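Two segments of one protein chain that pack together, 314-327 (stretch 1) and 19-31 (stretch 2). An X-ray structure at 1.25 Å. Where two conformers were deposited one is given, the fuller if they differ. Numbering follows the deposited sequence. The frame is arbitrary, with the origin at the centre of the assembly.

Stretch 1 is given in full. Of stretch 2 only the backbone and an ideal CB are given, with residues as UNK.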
# COMPACT_ATOMS: atom_id res chain seq x y z
N GLN A 314 -19.57 14.91 7.77
CA GLN A 314 -20.73 14.75 8.67
C GLN A 314 -20.29 14.22 10.04
O GLN A 314 -20.75 14.71 11.08
CB GLN A 314 -21.78 13.82 8.05
CG GLN A 314 -22.51 14.40 6.84
CD GLN A 314 -23.45 13.40 6.19
OE1 GLN A 314 -23.38 12.19 6.45
NE2 GLN A 314 -24.32 13.89 5.32
N ILE A 315 -19.39 13.25 10.05
CA ILE A 315 -18.78 12.76 11.31
C ILE A 315 -18.11 13.90 12.09
O ILE A 315 -18.30 14.06 13.31
CB ILE A 315 -17.78 11.60 11.01
CG1 ILE A 315 -18.58 10.33 10.69
CG2 ILE A 315 -16.79 11.39 12.18
CD1 ILE A 315 -17.80 9.24 9.94
N LEU A 316 -17.32 14.72 11.39
CA LEU A 316 -16.58 15.78 12.05
C LEU A 316 -17.50 16.85 12.61
O LEU A 316 -17.16 17.50 13.60
CB LEU A 316 -15.55 16.39 11.10
CG LEU A 316 -14.41 15.44 10.71
CD1 LEU A 316 -13.58 16.08 9.54
CD2 LEU A 316 -13.53 15.13 11.92
N ASN A 317 -18.66 17.04 11.98
CA ASN A 317 -19.67 17.98 12.45
C ASN A 317 -20.67 17.39 13.43
O ASN A 317 -21.55 18.12 13.93
CB ASN A 317 -20.38 18.62 11.25
CG ASN A 317 -19.53 19.63 10.57
OD1 ASN A 317 -18.81 20.39 11.20
ND2 ASN A 317 -19.59 19.65 9.24
N SER A 318 -20.53 16.12 13.75
CA SER A 318 -21.52 15.45 14.59
C SER A 318 -21.30 15.68 16.07
O SER A 318 -20.16 15.70 16.57
CB SER A 318 -21.57 13.94 14.34
OG SER A 318 -20.44 13.28 14.86
N GLN A 319 -22.42 15.82 16.79
CA GLN A 319 -22.35 15.99 18.23
C GLN A 319 -21.94 14.68 18.90
O GLN A 319 -21.28 14.69 19.93
CB GLN A 319 -23.68 16.51 18.78
CG GLN A 319 -23.59 17.09 20.18
CD GLN A 319 -22.80 18.38 20.25
OE1 GLN A 319 -23.05 19.31 19.49
NE2 GLN A 319 -21.84 18.44 21.16
N SER A 320 -22.32 13.53 18.32
CA SER A 320 -22.00 12.25 18.94
C SER A 320 -20.50 12.03 19.02
O SER A 320 -19.97 11.62 20.04
CB SER A 320 -22.67 11.06 18.22
OG SER A 320 -22.18 10.94 16.89
N TRP A 321 -19.78 12.30 17.92
CA TRP A 321 -18.32 12.14 17.95
C TRP A 321 -17.66 13.23 18.80
O TRP A 321 -16.61 13.01 19.37
CB TRP A 321 -17.73 12.09 16.54
CG TRP A 321 -17.87 10.76 15.89
CD1 TRP A 321 -18.81 10.38 14.98
CD2 TRP A 321 -17.07 9.61 16.16
NE1 TRP A 321 -18.62 9.06 14.65
CE2 TRP A 321 -17.56 8.57 15.36
CE3 TRP A 321 -15.96 9.37 16.98
CZ2 TRP A 321 -16.99 7.29 15.38
CZ3 TRP A 321 -15.40 8.10 17.00
CH2 TRP A 321 -15.92 7.09 16.20
N SER A 322 -18.32 14.38 18.91
CA SER A 322 -17.80 15.46 19.79
C SER A 322 -17.87 15.09 21.25
O SER A 322 -17.01 15.44 22.05
CB SER A 322 -18.59 16.77 19.57
OG SER A 322 -17.96 17.86 20.21
N ASP A 323 -18.95 14.40 21.62
CA ASP A 323 -19.31 14.08 23.00
C ASP A 323 -18.77 12.73 23.49
O ASP A 323 -18.84 12.41 24.66
CB ASP A 323 -20.85 14.05 23.13
CG ASP A 323 -21.50 15.41 23.03
OD1 ASP A 323 -20.82 16.47 23.23
OD2 ASP A 323 -22.74 15.39 22.79
N LEU A 324 -18.18 11.94 22.58
CA LEU A 324 -17.69 10.61 22.93
C LEU A 324 -16.62 10.66 24.02
O LEU A 324 -15.71 11.50 23.96
CB LEU A 324 -17.11 9.92 21.68
CG LEU A 324 -16.47 8.56 21.87
CD1 LEU A 324 -17.49 7.49 22.23
CD2 LEU A 324 -15.70 8.18 20.59
N GLU A 325 -16.73 9.71 24.95
CA GLU A 325 -15.72 9.47 25.98
C GLU A 325 -15.16 8.06 25.76
O GLU A 325 -15.87 7.18 25.26
CB GLU A 325 -16.32 9.61 27.38
CG GLU A 325 -16.84 11.00 27.68
CD GLU A 325 -17.68 11.10 28.97
OE1 GLU A 325 -17.48 10.28 29.89
OE2 GLU A 325 -18.54 12.01 29.05
N TRP A 326 -13.86 7.87 26.01
CA TRP A 326 -13.24 6.53 25.84
C TRP A 326 -13.11 5.69 27.13
O TRP A 326 -12.96 6.24 28.22
CB TRP A 326 -11.87 6.70 25.17
CG TRP A 326 -11.97 7.35 23.83
CD1 TRP A 326 -12.14 8.67 23.59
CD2 TRP A 326 -11.88 6.71 22.54
NE1 TRP A 326 -12.17 8.91 22.23
CE2 TRP A 326 -12.03 7.72 21.56
CE3 TRP A 326 -11.64 5.41 22.11
CZ2 TRP A 326 -11.98 7.46 20.20
CZ3 TRP A 326 -11.64 5.13 20.75
CH2 TRP A 326 -11.78 6.15 19.82
N SER A 327 -13.15 4.35 26.99
CA SER A 327 -12.84 3.44 28.11
C SER A 327 -11.42 3.65 28.59
O SER A 327 -10.51 3.87 27.78
CB SER A 327 -13.02 1.99 27.70
OG SER A 327 -14.37 1.74 27.36
N UNK A 19 -14.66 24.46 17.17
CA UNK A 19 -15.98 23.88 17.27
C UNK A 19 -16.02 22.43 16.79
O UNK A 19 -16.85 21.67 17.27
CB UNK A 19 -16.97 24.72 16.47
N UNK A 20 -15.14 22.03 15.87
CA UNK A 20 -15.11 20.62 15.43
C UNK A 20 -13.92 19.85 16.01
O UNK A 20 -13.78 18.65 15.76
CB UNK A 20 -15.06 20.55 13.90
N UNK A 21 -13.13 20.50 16.88
CA UNK A 21 -11.88 19.90 17.34
C UNK A 21 -12.11 18.61 18.11
O UNK A 21 -11.37 17.65 17.95
CB UNK A 21 -11.11 20.89 18.22
N UNK A 22 -13.14 18.54 18.96
CA UNK A 22 -13.34 17.35 19.76
C UNK A 22 -13.69 16.16 18.88
O UNK A 22 -13.12 15.08 19.03
CB UNK A 22 -14.44 17.58 20.80
N UNK A 23 -14.60 16.36 17.93
CA UNK A 23 -14.94 15.30 16.98
C UNK A 23 -13.72 14.89 16.16
O UNK A 23 -13.49 13.72 15.91
CB UNK A 23 -16.07 15.76 16.05
N UNK A 24 -12.93 15.88 15.74
CA UNK A 24 -11.72 15.62 14.94
C UNK A 24 -10.75 14.74 15.73
O UNK A 24 -10.23 13.74 15.21
CB UNK A 24 -11.04 16.93 14.54
N UNK A 25 -10.52 15.07 17.00
CA UNK A 25 -9.65 14.27 17.87
C UNK A 25 -10.16 12.85 18.00
O UNK A 25 -9.41 11.87 17.84
CB UNK A 25 -9.54 14.91 19.26
N UNK A 26 -11.43 12.72 18.37
CA UNK A 26 -12.01 11.41 18.58
C UNK A 26 -12.01 10.54 17.32
O UNK A 26 -11.75 9.32 17.41
CB UNK A 26 -13.44 11.57 19.10
N UNK A 27 -12.34 11.14 16.19
CA UNK A 27 -12.42 10.34 14.96
C UNK A 27 -11.02 9.96 14.46
O UNK A 27 -10.81 8.85 14.00
CB UNK A 27 -13.17 11.11 13.87
N UNK A 28 -10.07 10.89 14.55
CA UNK A 28 -8.66 10.56 14.22
C UNK A 28 -8.21 9.38 15.06
O UNK A 28 -7.59 8.46 14.54
CB UNK A 28 -7.74 11.76 14.46
N UNK A 29 -8.47 9.46 16.37
CA UNK A 29 -8.11 8.36 17.25
C UNK A 29 -8.76 7.05 16.80
O UNK A 29 -8.12 6.00 16.78
CB UNK A 29 -8.52 8.68 18.69
N UNK A 30 -10.05 7.11 16.47
CA UNK A 30 -10.76 5.93 16.04
C UNK A 30 -10.10 5.30 14.80
O UNK A 30 -9.86 4.09 14.75
CB UNK A 30 -12.22 6.28 15.75
N UNK A 31 -9.82 6.14 13.81
CA UNK A 31 -9.26 5.62 12.56
C UNK A 31 -7.83 5.08 12.78
O UNK A 31 -7.48 4.01 12.24
CB UNK A 31 -9.26 6.71 11.49

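At position 19 the CB has nothing of stretch 1 within 5.5 Å. Stretch 1 sets no demand here, and many polar side chains would do. It is Glu19. Its carbonyl O accepts from the O of water 1 (3.0 Å), which also bonds Ser322 OG at 2.8 Å.

Position 20 points toward stretch 1, with its CB near Leu316 O and Asn317 OD1. A compact polar residue with a donor would suit, such as Asn, Ser or Thr. It is Asn20. Its ND2 reaches Asn317 through water 3, 2.9 Å from Asn20 ND2 to the water O and 2.7 Å from there to Asn317 OD1.

Position 21 is helical and points away. Almost any helix former fits. It is Ala21.

Position 22 points toward Ser322 O, 3.6 Å from the ideal CB. A short donor is favoured: Ser or Thr, perhaps Asn. It is Ser22, whose OG donates to Ser322 O at 2.7 Å.

Position 23 is the tightest. Its CA lies 4.0 Å from Ser322 CA, and its ideal CB is 3.2 Å from Leu316 O. Gly, Ala or Ser are the natural candidates, and a hydroxyl could use the nearby carbonyls. It is Ser23, whose OG donates to Ser318 O at 2.9 Å. Ser23 OG is as close to Ser322 N, 2.9 Å, but the angle is poor for a hydrogen bond.

Position 24 points sideways, its ideal CB 4.0 Å from Leu316 CD2. A large apolar or aromatic residue could cover that leucine. It is Trp24. Leu316 CD1 sits over one face of its ring, 3.8 Å from Trp24 CZ3.

Stretch 1 asks nothing of position 25. It is His25, and its side chain leads away.

Position 26 faces Trp321 O, an acceptor, and Trp326 NE1, a donor. A side chain offering both a donor and an acceptor is wanted: Asn fits well, and Gln is conceivable. It is Asn26. Asn26 ND2 donates to Trp321 O at 2.8 Å, and Asn26 OD1 accepts from Trp326 NE1 at 2.9 Å.

Position 27 faces Ile315 CG2, Leu316 CD2 and the Trp321 ring. Aromatic or large aliphatic residues suit. It is Tyr27. Ile315 CG2 lies over its ring, 3.5 Å from Tyr27 CG, while the ring edge meets the face of Trp321, planes at 77°.

Position 28 points away, so stretch 1 gives no guide. It is Met28, modelled as selenomethionine.

Position 29 points toward the Trp326 ring. A long aliphatic, aromatic or cationic side chain could cover it. It is Arg29, extended, its guanidinium flat on the indole with planes at 4° and Arg29 NH1 3.4 Å from Trp326 CG.

Position 30 has its CB near CH2 of both Trp321 and Trp326. Medium-sized residues, apolar or amide, could fill the space. It is Asn30, with Asn30 CG 3.6 Å from Trp321 CH2. Its amide is hydrogen-bonded elsewhere in the structure.

Position 31 is out of reach of stretch 1, which gives no guide. It is Val31.

Stretch 2 (19-31) ENASSWHNYMRNV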
# COMPACT_ATOMS: atom_id res chain seq x y z
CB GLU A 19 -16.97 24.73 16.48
CG GLU A 19 -17.35 26.03 17.18
CD GLU A 19 -16.25 27.09 17.10
OE1 GLU A 19 -15.44 27.08 16.12
OE2 GLU A 19 -16.22 27.93 18.04
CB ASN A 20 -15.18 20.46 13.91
CG ASN A 20 -14.01 21.08 13.20
OD1 ASN A 20 -12.90 21.11 13.73
ND2 ASN A 20 -14.23 21.53 11.96
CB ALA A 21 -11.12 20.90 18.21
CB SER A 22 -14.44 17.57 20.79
OG SER A 22 -14.55 16.42 21.58
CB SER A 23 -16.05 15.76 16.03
OG SER A 23 -17.28 15.97 16.72
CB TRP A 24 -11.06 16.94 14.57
CG TRP A 24 -10.25 16.93 13.31
CD1 TRP A 24 -9.11 16.24 13.06
CD2 TRP A 24 -10.53 17.68 12.14
NE1 TRP A 24 -8.66 16.51 11.80
CE2 TRP A 24 -9.51 17.41 11.21
CE3 TRP A 24 -11.55 18.57 11.78
CZ2 TRP A 24 -9.48 17.99 9.95
CZ3 TRP A 24 -11.51 19.13 10.55
CH2 TRP A 24 -10.50 18.83 9.63
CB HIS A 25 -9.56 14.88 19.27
CG HIS A 25 -8.94 16.26 19.29
ND1 HIS A 25 -9.03 17.11 20.38
CD2 HIS A 25 -8.30 16.97 18.33
CE1 HIS A 25 -8.42 18.25 20.12
NE2 HIS A 25 -7.95 18.19 18.89
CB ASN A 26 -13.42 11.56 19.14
CG ASN A 26 -13.40 11.99 20.62
OD1 ASN A 26 -12.49 11.63 21.36
ND2 ASN A 26 -14.44 12.73 21.04
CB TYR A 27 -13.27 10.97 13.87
CG TYR A 27 -13.71 9.92 12.89
CD1 TYR A 27 -14.49 8.84 13.31
CD2 TYR A 27 -13.33 9.99 11.56
CE1 TYR A 27 -14.89 7.88 12.43
CE2 TYR A 27 -13.73 9.01 10.66
CZ TYR A 27 -14.52 7.96 11.10
OH TYR A 27 -14.96 6.97 10.23
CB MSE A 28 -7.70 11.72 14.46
CG MSE A 28 -7.61 12.72 13.36
SE MSE A 28 -6.08 13.84 13.58
CE MSE A 28 -6.50 14.55 15.32
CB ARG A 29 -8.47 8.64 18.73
CG ARG A 29 -8.21 7.51 19.65
CD ARG A 29 -8.40 7.95 21.07
NE ARG A 29 -8.37 6.76 21.92
CZ ARG A 29 -8.44 6.76 23.24
NH1 ARG A 29 -8.59 7.87 23.90
NH2 ARG A 29 -8.39 5.60 23.91
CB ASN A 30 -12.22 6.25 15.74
CG ASN A 30 -13.07 4.98 15.65
OD1 ASN A 30 -13.28 4.30 16.64
ND2 ASN A 30 -13.52 4.64 14.43
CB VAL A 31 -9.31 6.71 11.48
CG1 VAL A 31 -8.58 6.27 10.20
CG2 VAL A 31 -10.77 7.09 11.16
O HOH W 1 -16.45 18.78 18.10
O HOH W 2 -18.19 18.83 15.82
O HOH W 3 -16.87 22.24 10.96
O HOH W 4 -15.38 14.13 23.94
O HOH W 5 -12.80 11.66 24.27
O HOH W 6 -8.81 5.73 26.64
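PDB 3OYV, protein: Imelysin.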